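Local coordinates for protein type II restriction enzyme NgoMIV (Neisseria gonorrhoeae, PDB 1FIU) that recognises the double-stranded DNA sequence 5'-GCCGGC-3' and cleaves it after the first G, working as a magnesium-dependent homotetramer, at residues Asn42-Leu51 with His243-Leu253; Val77-Arg88 with Ser278-Val286. All coordinates share one frame; numbering follows the deposited sequence.

Contact 1 (Asn42-Leu51 with His243-Leu253); sequences NIAKGIADLL and HFALYELEQIL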
loop_
_atom_site.group_PDB
_atom_site.type_symbol
_atom_site.label_atom_id
_atom_site.label_comp_id
_atom_site.label_asym_id
_atom_site.label_seq_id
_atom_site.Cartn_x
_atom_site.Cartn_y
_atom_site.Cartn_z
ATOM N N ASN I 42 -14.404 -31.668 -16.110
ATOM C CA ASN I 42 -15.112 -32.572 -15.207
ATOM C C ASN I 42 -15.737 -31.917 -13.984
ATOM O O ASN I 42 -16.826 -32.315 -13.547
ATOM C CB ASN I 42 -14.198 -33.714 -14.753
ATOM C CG ASN I 42 -13.832 -34.630 -15.892
ATOM O OD1 ASN I 42 -14.676 -34.942 -16.730
ATOM N ND2 ASN I 42 -12.580 -35.068 -15.933
ATOM N N ILE I 43 -15.051 -30.931 -13.413
ATOM C CA ILE I 43 -15.600 -30.247 -12.249
ATOM C C ILE I 43 -16.865 -29.489 -12.667
ATOM O O ILE I 43 -17.900 -29.602 -12.024
ATOM C CB ILE I 43 -14.572 -29.256 -11.618
ATOM C CG1 ILE I 43 -13.413 -30.036 -10.978
ATOM C CG2 ILE I 43 -15.255 -28.413 -10.534
ATOM C CD1 ILE I 43 -12.262 -29.133 -10.566
ATOM N N ALA I 44 -16.785 -28.737 -13.757
ATOM C CA ALA I 44 -17.936 -27.970 -14.228
ATOM C C ALA I 44 -19.143 -28.857 -14.559
ATOM O O ALA I 44 -20.292 -28.497 -14.297
ATOM C CB ALA I 44 -17.555 -27.172 -15.424
ATOM N N LYS I 45 -18.869 -30.009 -15.153
ATOM C CA LYS I 45 -19.925 -30.950 -15.505
ATOM C C LYS I 45 -20.594 -31.487 -14.244
ATOM O O LYS I 45 -21.827 -31.591 -14.181
ATOM C CB LYS I 45 -19.326 -32.114 -16.282
ATOM C CG LYS I 45 -20.350 -32.989 -16.949
ATOM C CD LYS I 45 -20.579 -32.499 -18.356
ATOM C CE LYS I 45 -21.120 -33.609 -19.235
ATOM N NZ LYS I 45 -21.122 -33.181 -20.651
ATOM N N GLY I 46 -19.773 -31.850 -13.259
ATOM C CA GLY I 46 -20.311 -32.353 -12.007
ATOM C C GLY I 46 -21.191 -31.303 -11.331
ATOM O O GLY I 46 -22.279 -31.604 -10.820
ATOM N N ILE I 47 -20.726 -30.059 -11.321
ATOM C CA ILE I 47 -21.508 -29.005 -10.688
ATOM C C ILE I 47 -22.844 -28.798 -11.409
ATOM O O ILE I 47 -23.900 -28.728 -10.768
ATOM C CB ILE I 47 -20.721 -27.667 -10.667
ATOM C CG1 ILE I 47 -19.569 -27.760 -9.669
ATOM C CG2 ILE I 47 -21.652 -26.521 -10.292
ATOM C CD1 ILE I 47 -18.678 -26.499 -9.644
ATOM N N ALA I 48 -22.800 -28.732 -12.740
ATOM C CA ALA I 48 -24.021 -28.532 -13.517
ATOM C C ALA I 48 -24.994 -29.689 -13.269
ATOM O O ALA I 48 -26.205 -29.487 -13.208
ATOM C CB ALA I 48 -23.691 -28.414 -14.996
ATOM N N ASP I 49 -24.478 -30.906 -13.110
ATOM C CA ASP I 49 -25.373 -32.041 -12.845
ATOM C C ASP I 49 -26.053 -31.846 -11.486
ATOM O O ASP I 49 -27.255 -32.060 -11.333
ATOM C CB ASP I 49 -24.603 -33.370 -12.838
ATOM C CG ASP I 49 -25.521 -34.573 -12.619
ATOM O OD1 ASP I 49 -26.358 -34.854 -13.510
ATOM O OD2 ASP I 49 -25.422 -35.226 -11.552
ATOM N N LEU I 50 -25.275 -31.425 -10.497
ATOM C CA LEU I 50 -25.816 -31.198 -9.174
ATOM C C LEU I 50 -26.812 -30.041 -9.163
ATOM O O LEU I 50 -27.627 -29.923 -8.244
ATOM C CB LEU I 50 -24.678 -30.942 -8.193
ATOM C CG LEU I 50 -23.897 -32.219 -7.862
ATOM C CD1 LEU I 50 -22.755 -31.857 -6.927
ATOM C CD2 LEU I 50 -24.826 -33.260 -7.222
ATOM N N LEU I 51 -26.755 -29.202 -10.195
ATOM C CA LEU I 51 -27.666 -28.064 -10.318
ATOM C C LEU I 51 -28.857 -28.412 -11.211
ATOM O O LEU I 51 -29.727 -27.574 -11.467
ATOM C CB LEU I 51 -26.909 -26.867 -10.891
ATOM C CG LEU I 51 -26.327 -25.885 -9.863
ATOM C CD1 LEU I 51 -25.386 -26.580 -8.905
ATOM C CD2 LEU I 51 -25.608 -24.773 -10.598
ATOM N N HIS I 243 -18.242 -18.149 -4.031
ATOM C CA HIS I 243 -18.441 -19.033 -5.173
ATOM C C HIS I 243 -19.932 -19.241 -5.434
ATOM O O HIS I 243 -20.718 -19.426 -4.491
ATOM C CB HIS I 243 -17.762 -20.399 -4.907
ATOM C CG HIS I 243 -17.614 -21.246 -6.139
ATOM N ND1 HIS I 243 -18.527 -22.216 -6.497
ATOM C CD2 HIS I 243 -16.700 -21.202 -7.138
ATOM C CE1 HIS I 243 -18.184 -22.730 -7.670
ATOM N NE2 HIS I 243 -17.078 -22.133 -8.082
ATOM N N PHE I 244 -20.307 -19.245 -6.713
ATOM C CA PHE I 244 -21.707 -19.396 -7.086
ATOM C C PHE I 244 -22.338 -20.736 -6.717
ATOM O O PHE I 244 -23.566 -20.844 -6.650
ATOM C CB PHE I 244 -21.901 -19.120 -8.593
ATOM C CG PHE I 244 -21.849 -20.353 -9.468
ATOM C CD1 PHE I 244 -22.944 -20.693 -10.262
ATOM C CD2 PHE I 244 -20.694 -21.150 -9.536
ATOM C CE1 PHE I 244 -22.891 -21.796 -11.122
ATOM C CE2 PHE I 244 -20.641 -22.260 -10.399
ATOM C CZ PHE I 244 -21.737 -22.573 -11.186
ATOM N N ALA I 245 -21.507 -21.742 -6.447
ATOM C CA ALA I 245 -22.034 -23.067 -6.101
ATOM C C ALA I 245 -20.992 -23.811 -5.284
ATOM O O ALA I 245 -20.489 -24.869 -5.671
ATOM C CB ALA I 245 -22.360 -23.835 -7.393
ATOM N N LEU I 246 -20.699 -23.280 -4.113
ATOM C CA LEU I 246 -19.655 -23.860 -3.298
ATOM C C LEU I 246 -19.878 -25.297 -2.839
ATOM O O LEU I 246 -18.944 -26.100 -2.883
ATOM C CB LEU I 246 -19.395 -22.976 -2.069
ATOM C CG LEU I 246 -18.069 -23.318 -1.367
ATOM C CD1 LEU I 246 -16.895 -22.639 -2.072
ATOM C CD2 LEU I 246 -18.125 -22.880 0.069
ATOM N N TYR I 247 -21.094 -25.595 -2.386
ATOM C CA TYR I 247 -21.427 -26.930 -1.889
ATOM C C TYR I 247 -21.238 -27.975 -2.980
ATOM O O TYR I 247 -20.703 -29.062 -2.723
ATOM C CB TYR I 247 -22.871 -26.961 -1.395
ATOM C CG TYR I 247 -23.201 -25.852 -0.404
ATOM C CD1 TYR I 247 -24.489 -25.312 -0.349
ATOM C CD2 TYR I 247 -22.218 -25.325 0.436
ATOM C CE1 TYR I 247 -24.791 -24.260 0.513
ATOM C CE2 TYR I 247 -22.507 -24.265 1.312
ATOM C CZ TYR I 247 -23.796 -23.739 1.335
ATOM O OH TYR I 247 -24.096 -22.669 2.151
ATOM N N GLU I 248 -21.676 -27.639 -4.185
ATOM C CA GLU I 248 -21.568 -28.544 -5.321
ATOM C C GLU I 248 -20.109 -28.724 -5.740
ATOM O O GLU I 248 -19.692 -29.841 -6.089
ATOM C CB GLU I 248 -22.417 -28.028 -6.478
ATOM C CG GLU I 248 -23.914 -27.958 -6.165
ATOM C CD GLU I 248 -24.331 -26.768 -5.289
ATOM O OE1 GLU I 248 -23.474 -25.920 -4.934
ATOM O OE2 GLU I 248 -25.538 -26.687 -4.964
ATOM N N LEU I 249 -19.326 -27.639 -5.703
ATOM C CA LEU I 249 -17.907 -27.716 -6.021
ATOM C C LEU I 249 -17.233 -28.666 -5.026
ATOM O O LEU I 249 -16.441 -29.529 -5.417
ATOM C CB LEU I 249 -17.241 -26.334 -5.908
ATOM C CG LEU I 249 -15.710 -26.263 -5.972
ATOM C CD1 LEU I 249 -15.141 -26.922 -7.236
ATOM C CD2 LEU I 249 -15.330 -24.776 -5.965
ATOM N N GLU I 250 -17.547 -28.498 -3.743
ATOM C CA GLU I 250 -16.955 -29.345 -2.706
ATOM C C GLU I 250 -17.332 -30.810 -2.924
ATOM O O GLU I 250 -16.477 -31.695 -2.802
ATOM C CB GLU I 250 -17.420 -28.908 -1.311
ATOM C CG GLU I 250 -16.776 -29.691 -0.174
ATOM C CD GLU I 250 -17.304 -29.282 1.202
ATOM O OE1 GLU I 250 -18.488 -28.894 1.318
ATOM O OE2 GLU I 250 -16.529 -29.369 2.175
ATOM N N GLN I 251 -18.595 -31.054 -3.254
ATOM C CA GLN I 251 -19.064 -32.436 -3.472
ATOM C C GLN I 251 -18.358 -33.087 -4.664
ATOM O O GLN I 251 -17.961 -34.271 -4.599
ATOM C CB GLN I 251 -20.580 -32.447 -3.698
ATOM C CG GLN I 251 -21.230 -33.841 -3.627
ATOM C CD GLN I 251 -22.754 -33.772 -3.713
ATOM O OE1 GLN I 251 -23.390 -32.960 -3.031
ATOM N NE2 GLN I 251 -23.343 -34.621 -4.550
ATOM N N ILE I 252 -18.197 -32.337 -5.755
ATOM C CA ILE I 252 -17.544 -32.923 -6.926
ATOM C C ILE I 252 -16.079 -33.206 -6.665
ATOM O O ILE I 252 -15.577 -34.275 -7.035
ATOM C CB ILE I 252 -17.710 -32.046 -8.185
ATOM C CG1 ILE I 252 -19.202 -31.942 -8.513
ATOM C CG2 ILE I 252 -16.993 -32.679 -9.396
ATOM C CD1 ILE I 252 -19.891 -33.322 -8.665
ATOM N N LEU I 253 -15.382 -32.271 -6.015
ATOM C CA LEU I 253 -13.978 -32.501 -5.702
ATOM C C LEU I 253 -13.847 -33.758 -4.838
ATOM O O LEU I 253 -12.948 -34.571 -5.058
ATOM C CB LEU I 253 -13.385 -31.308 -4.952
ATOM C CG LEU I 253 -13.336 -30.007 -5.771
ATOM C CD1 LEU I 253 -12.911 -28.859 -4.856
ATOM C CD2 LEU I 253 -12.367 -30.116 -6.927
HETATM O O HOH W 1 -27.817 -27.664 -6.161
#
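Leu50, Ile252 and Ile47 bury the most surface where helix 42-50 crosses helix 246-253, their axes 8.8 Å apart at closest and their directions 123° from each other. Ile252 is a knob in a hole formed by Ile43, Gly46, Ile47 and Leu50. Its CD1 lies 3.5 Å from Gly46 CA; glycine, lacking a side chain, lets the Ile252 methyl lie directly on its backbone. Both branches of Ile252 are used: CG1 and CD1 press on the Gly46 backbone, while CG2, set anti to the backbone N, faces Ile43 CA.

The two branches of Ile47 part in the same way. Its CG2 approaches Ala245 CB and Phe244 CZ, each at 4.0 Å, and its CG1-CD1 arm runs on to Leu249, with CD1 3.9 Å from Leu249 CA. Further along the same face, Ile43 CG2 meets Leu249 CD1 at 3.6 Å.

Leu50 sits nearer solvent and covers the aliphatic parts of polar residues: its CB packs on Glu248 CG (3.7 Å), and its methyls lie against the extended Gln251. The bend of Glu248 at chi2 (77°) carries its carboxylate past Leu51 CD1, which touches Glu248 CG at 3.4 Å. A water donates to both Glu248 OE2 (2.8 Å) and Leu50 O, linking the two helices, while OE1 forms a salt bridge with Arg9.

Around this crossing, helix 4-18 covers Phe244 and Leu51, helix 259-270 packs on Leu246 and Leu253, and His243 ends strand 240-243 beside strand 274-276.

Contact 2 (Val77-Arg88 with Ser278-Val286); sequences VQSAFEKLQHIR and SDLPLDLAV
Val286 OXT, one oxygen of the C-terminal carboxylate, receives Arg88 NE at 3.2 Å in a salt bridge with an N-H...O angle of 154°, the oxygen lying somewhat out of the guanidinium plane. The same oxygen is also held by Arg88 NH2 of the second subunit, and the relation is reciprocal, so each arginine joins two chain ends across the interface. A bend at chi2 (65°) turns the arginine chain along Ala285, bringing Arg88 CD to 3.4 Å from Ala285 O. The two cationic groups around the carboxylate would be expected to favour its ionised form.

Ala285 is small enough to let Arg88 CB and Ile87 CD1 close on its methyl, the latter at 3.7 Å. Ile87 CD1 also meets Leu282 CD2.

The segments belong to a PD-(D/E)XK-clan nuclease: the end of helix 62-81 and the turn after it pack against the short helix 280-283 and the type I turn Asp283-Val286 that finishes the chain. Leu280 and Leu284 also touch strand 215-220 of the central sheet.

Pro281 lies at the middle of this packing, its CG only 3.4 Å from Ala80 CB, a tight fit for two carbons. Phe81 carries its ring trans to its own N (chi1 -169°), which sets CD1 and CE1 against the C-terminal turn; Pro281 O comes to the ring edge, 3.6 Å from Phe81 CD1. Val77 spreads its methyls, CG1 reaching Leu284 CD1 and CG2 reaching Leu280 CD2, each at 3.8 Å.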
loop_
_atom_site.group_PDB
_atom_site.type_symbol
_atom_site.label_atom_id
_atom_site.label_comp_id
_atom_site.label_asym_id
_atom_site.label_seq_id
_atom_site.Cartn_x
_atom_site.Cartn_y
_atom_site.Cartn_z
ATOM N N VAL I 77 -28.557 -10.661 -4.491
ATOM C CA VAL I 77 -28.122 -9.862 -3.351
ATOM C C VAL I 77 -29.246 -8.953 -2.869
ATOM O O VAL I 77 -29.535 -8.884 -1.669
ATOM C CB VAL I 77 -26.854 -9.033 -3.687
ATOM C CG1 VAL I 77 -26.585 -7.985 -2.573
ATOM C CG2 VAL I 77 -25.645 -9.974 -3.793
ATOM N N GLN I 78 -29.898 -8.286 -3.807
ATOM C CA GLN I 78 -30.996 -7.394 -3.458
ATOM C C GLN I 78 -32.094 -8.125 -2.686
ATOM O O GLN I 78 -32.519 -7.696 -1.610
ATOM C CB GLN I 78 -31.577 -6.792 -4.729
ATOM C CG GLN I 78 -32.636 -5.721 -4.495
ATOM C CD GLN I 78 -33.224 -5.218 -5.808
ATOM O OE1 GLN I 78 -33.741 -6.003 -6.608
ATOM N NE2 GLN I 78 -33.145 -3.910 -6.039
ATOM N N SER I 79 -32.522 -9.268 -3.214
ATOM C CA SER I 79 -33.591 -10.025 -2.587
ATOM C C SER I 79 -33.251 -10.605 -1.218
ATOM O O SER I 79 -34.059 -10.541 -0.286
ATOM C CB SER I 79 -34.040 -11.140 -3.549
ATOM O OG SER I 79 -35.276 -11.684 -3.127
ATOM N N ALA I 80 -32.067 -11.190 -1.071
ATOM C CA ALA I 80 -31.701 -11.779 0.207
ATOM C C ALA I 80 -31.366 -10.726 1.285
ATOM O O ALA I 80 -31.772 -10.855 2.442
ATOM C CB ALA I 80 -30.514 -12.755 0.020
ATOM N N PHE I 81 -30.648 -9.668 0.892
ATOM C CA PHE I 81 -30.263 -8.642 1.855
ATOM C C PHE I 81 -31.472 -7.902 2.408
ATOM O O PHE I 81 -31.477 -7.465 3.576
ATOM C CB PHE I 81 -29.278 -7.655 1.197
ATOM C CG PHE I 81 -28.620 -6.720 2.178
ATOM C CD1 PHE I 81 -27.869 -7.210 3.243
ATOM C CD2 PHE I 81 -28.746 -5.341 2.022
ATOM C CE1 PHE I 81 -27.248 -6.341 4.146
ATOM C CE2 PHE I 81 -28.129 -4.469 2.913
ATOM C CZ PHE I 81 -27.380 -4.963 3.975
ATOM N N GLU I 82 -32.493 -7.777 1.570
ATOM C CA GLU I 82 -33.733 -7.115 1.967
ATOM C C GLU I 82 -34.353 -7.786 3.197
ATOM O O GLU I 82 -35.039 -7.129 3.988
ATOM C CB GLU I 82 -34.731 -7.126 0.807
ATOM C CG GLU I 82 -36.022 -6.381 1.112
ATOM C CD GLU I 82 -36.954 -6.295 -0.091
ATOM O OE1 GLU I 82 -36.738 -7.032 -1.081
ATOM O OE2 GLU I 82 -37.913 -5.490 -0.041
ATOM N N LYS I 83 -34.093 -9.085 3.382
ATOM C CA LYS I 83 -34.653 -9.824 4.515
ATOM C C LYS I 83 -33.862 -9.667 5.814
ATOM O O LYS I 83 -34.234 -10.209 6.857
ATOM C CB LYS I 83 -34.779 -11.317 4.148
ATOM C CG LYS I 83 -35.648 -11.518 2.912
ATOM C CD LYS I 83 -35.841 -12.974 2.542
ATOM C CE LYS I 83 -36.810 -13.097 1.352
ATOM N NZ LYS I 83 -38.170 -12.525 1.674
ATOM N N LEU I 84 -32.781 -8.893 5.765
ATOM C CA LEU I 84 -31.950 -8.713 6.946
ATOM C C LEU I 84 -32.084 -7.319 7.587
ATOM O O LEU I 84 -31.226 -6.892 8.360
ATOM C CB LEU I 84 -30.486 -9.005 6.574
ATOM C CG LEU I 84 -30.209 -10.455 6.120
ATOM C CD1 LEU I 84 -28.763 -10.586 5.655
ATOM C CD2 LEU I 84 -30.500 -11.426 7.269
ATOM N N GLN I 85 -33.169 -6.624 7.285
ATOM C CA GLN I 85 -33.376 -5.281 7.836
ATOM C C GLN I 85 -33.329 -5.212 9.378
ATOM O O GLN I 85 -32.986 -4.171 9.941
ATOM C CB GLN I 85 -34.699 -4.707 7.317
ATOM C CG GLN I 85 -35.041 -3.343 7.898
ATOM C CD GLN I 85 -34.437 -2.183 7.106
ATOM O OE1 GLN I 85 -34.469 -1.035 7.553
ATOM N NE2 GLN I 85 -33.906 -2.480 5.920
ATOM N N HIS I 86 -33.675 -6.294 10.068
ATOM C CA HIS I 86 -33.635 -6.287 11.533
ATOM C C HIS I 86 -32.226 -6.408 12.102
ATOM O O HIS I 86 -31.996 -6.061 13.261
ATOM C CB HIS I 86 -34.527 -7.403 12.119
ATOM C CG HIS I 86 -34.120 -8.783 11.716
ATOM N ND1 HIS I 86 -34.082 -9.188 10.399
ATOM C CD2 HIS I 86 -33.735 -9.852 12.454
ATOM C CE1 HIS I 86 -33.690 -10.448 10.340
ATOM N NE2 HIS I 86 -33.473 -10.875 11.572
ATOM N N ILE I 87 -31.279 -6.919 11.319
ATOM C CA ILE I 87 -29.920 -6.997 11.834
ATOM C C ILE I 87 -29.022 -5.928 11.202
ATOM O O ILE I 87 -27.922 -5.672 11.696
ATOM C CB ILE I 87 -29.274 -8.389 11.644
ATOM C CG1 ILE I 87 -29.195 -8.739 10.168
ATOM C CG2 ILE I 87 -30.064 -9.451 12.454
ATOM C CD1 ILE I 87 -28.416 -10.036 9.911
ATOM N N ARG I 88 -29.498 -5.304 10.119
ATOM C CA ARG I 88 -28.751 -4.239 9.433
ATOM C C ARG I 88 -29.751 -3.314 8.730
ATOM O O ARG I 88 -29.902 -3.301 7.506
ATOM C CB ARG I 88 -27.758 -4.827 8.414
ATOM C CG ARG I 88 -26.630 -3.843 7.996
ATOM C CD ARG I 88 -25.693 -3.464 9.163
ATOM N NE ARG I 88 -24.402 -2.943 8.685
ATOM C CZ ARG I 88 -24.152 -1.675 8.336
ATOM N NH1 ARG I 88 -25.113 -0.747 8.412
ATOM N NH2 ARG I 88 -22.947 -1.341 7.884
ATOM N N SER I 278 -24.459 -17.915 -0.802
ATOM C CA SER I 278 -25.448 -17.720 0.267
ATOM C C SER I 278 -24.895 -17.043 1.528
ATOM O O SER I 278 -25.654 -16.587 2.383
ATOM C CB SER I 278 -26.120 -19.075 0.660
ATOM O OG SER I 278 -25.235 -19.924 1.358
ATOM N N ASP I 279 -23.580 -16.989 1.656
ATOM C CA ASP I 279 -22.954 -16.339 2.811
ATOM C C ASP I 279 -22.876 -14.827 2.593
ATOM O O ASP I 279 -22.749 -14.043 3.555
ATOM C CB ASP I 279 -21.533 -16.873 2.981
ATOM C CG ASP I 279 -21.517 -18.310 3.430
ATOM O OD1 ASP I 279 -22.122 -18.562 4.480
ATOM O OD2 ASP I 279 -20.915 -19.166 2.738
ATOM N N LEU I 280 -22.977 -14.413 1.337
ATOM C CA LEU I 280 -22.807 -12.994 1.027
ATOM C C LEU I 280 -23.802 -12.022 1.657
ATOM O O LEU I 280 -23.384 -11.016 2.261
ATOM C CB LEU I 280 -22.738 -12.779 -0.492
ATOM C CG LEU I 280 -22.484 -11.319 -0.908
ATOM C CD1 LEU I 280 -21.223 -10.770 -0.212
ATOM C CD2 LEU I 280 -22.343 -11.243 -2.422
ATOM N N PRO I 281 -25.117 -12.283 1.544
ATOM C CA PRO I 281 -26.074 -11.338 2.153
ATOM C C PRO I 281 -25.813 -11.113 3.639
ATOM O O PRO I 281 -25.783 -9.970 4.106
ATOM C CB PRO I 281 -27.426 -12.000 1.904
ATOM C CG PRO I 281 -27.196 -12.783 0.640
ATOM C CD PRO I 281 -25.825 -13.384 0.868
ATOM N N LEU I 282 -25.581 -12.188 4.392
ATOM C CA LEU I 282 -25.293 -12.043 5.821
ATOM C C LEU I 282 -23.945 -11.352 6.068
ATOM O O LEU I 282 -23.805 -10.585 7.027
ATOM C CB LEU I 282 -25.316 -13.413 6.526
ATOM C CG LEU I 282 -26.661 -13.815 7.131
ATOM C CD1 LEU I 282 -26.618 -15.301 7.509
ATOM C CD2 LEU I 282 -26.977 -12.947 8.367
ATOM N N ASP I 283 -22.940 -11.612 5.224
ATOM C CA ASP I 283 -21.653 -10.945 5.415
ATOM C C ASP I 283 -21.788 -9.430 5.140
ATOM O O ASP I 283 -21.029 -8.642 5.679
ATOM C CB ASP I 283 -20.574 -11.571 4.529
ATOM C CG ASP I 283 -19.972 -12.824 5.160
ATOM O OD1 ASP I 283 -20.329 -13.133 6.317
ATOM O OD2 ASP I 283 -19.136 -13.469 4.506
ATOM N N LEU I 284 -22.753 -9.036 4.312
ATOM C CA LEU I 284 -22.984 -7.614 4.057
ATOM C C LEU I 284 -23.727 -6.961 5.243
ATOM O O LEU I 284 -23.930 -5.744 5.262
ATOM C CB LEU I 284 -23.821 -7.440 2.790
ATOM C CG LEU I 284 -23.128 -7.784 1.461
ATOM C CD1 LEU I 284 -24.138 -7.631 0.335
ATOM C CD2 LEU I 284 -21.918 -6.890 1.214
ATOM N N ALA I 285 -24.135 -7.751 6.229
ATOM C CA ALA I 285 -24.851 -7.199 7.382
ATOM C C ALA I 285 -23.969 -6.974 8.622
ATOM O O ALA I 285 -24.485 -6.581 9.673
ATOM C CB ALA I 285 -26.019 -8.129 7.754
ATOM N N VAL I 286 -22.656 -7.197 8.527
ATOM C CA VAL I 286 -21.808 -7.038 9.719
ATOM C C VAL I 286 -21.765 -5.592 10.253
ATOM O O VAL I 286 -21.637 -5.398 11.505
ATOM C CB VAL I 286 -20.351 -7.497 9.461
ATOM C CG1 VAL I 286 -20.311 -8.989 9.092
ATOM C CG2 VAL I 286 -19.740 -6.646 8.382
ATOM O OXT VAL I 286 -21.835 -4.672 9.399
#

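Overall arrangement
Contacts 1 and 2 have centres 24 Å apart, and their segments alternate along the chain: helices 38-50 and 62-81 are consecutive, and each packs against a later element, 246-256 or the C-terminal helix 280-283. They touch where Tyr247 OH lies 3.1 Å from Ser278 OG, a probable hydrogen bond. Neither contains a metal ligand. The side chains of Phe244 and Val77 are about 9 Å and 8 Å from that of Cys186, which, like Asp140, belongs to the magnesium site, but those of Phe244 and Leu280 stay about 13 Å from a bound magnesium ion. Both also reach the second subunit: Tyr167 of that subunit packs on Leu246 and gives its backbone N to Asp279.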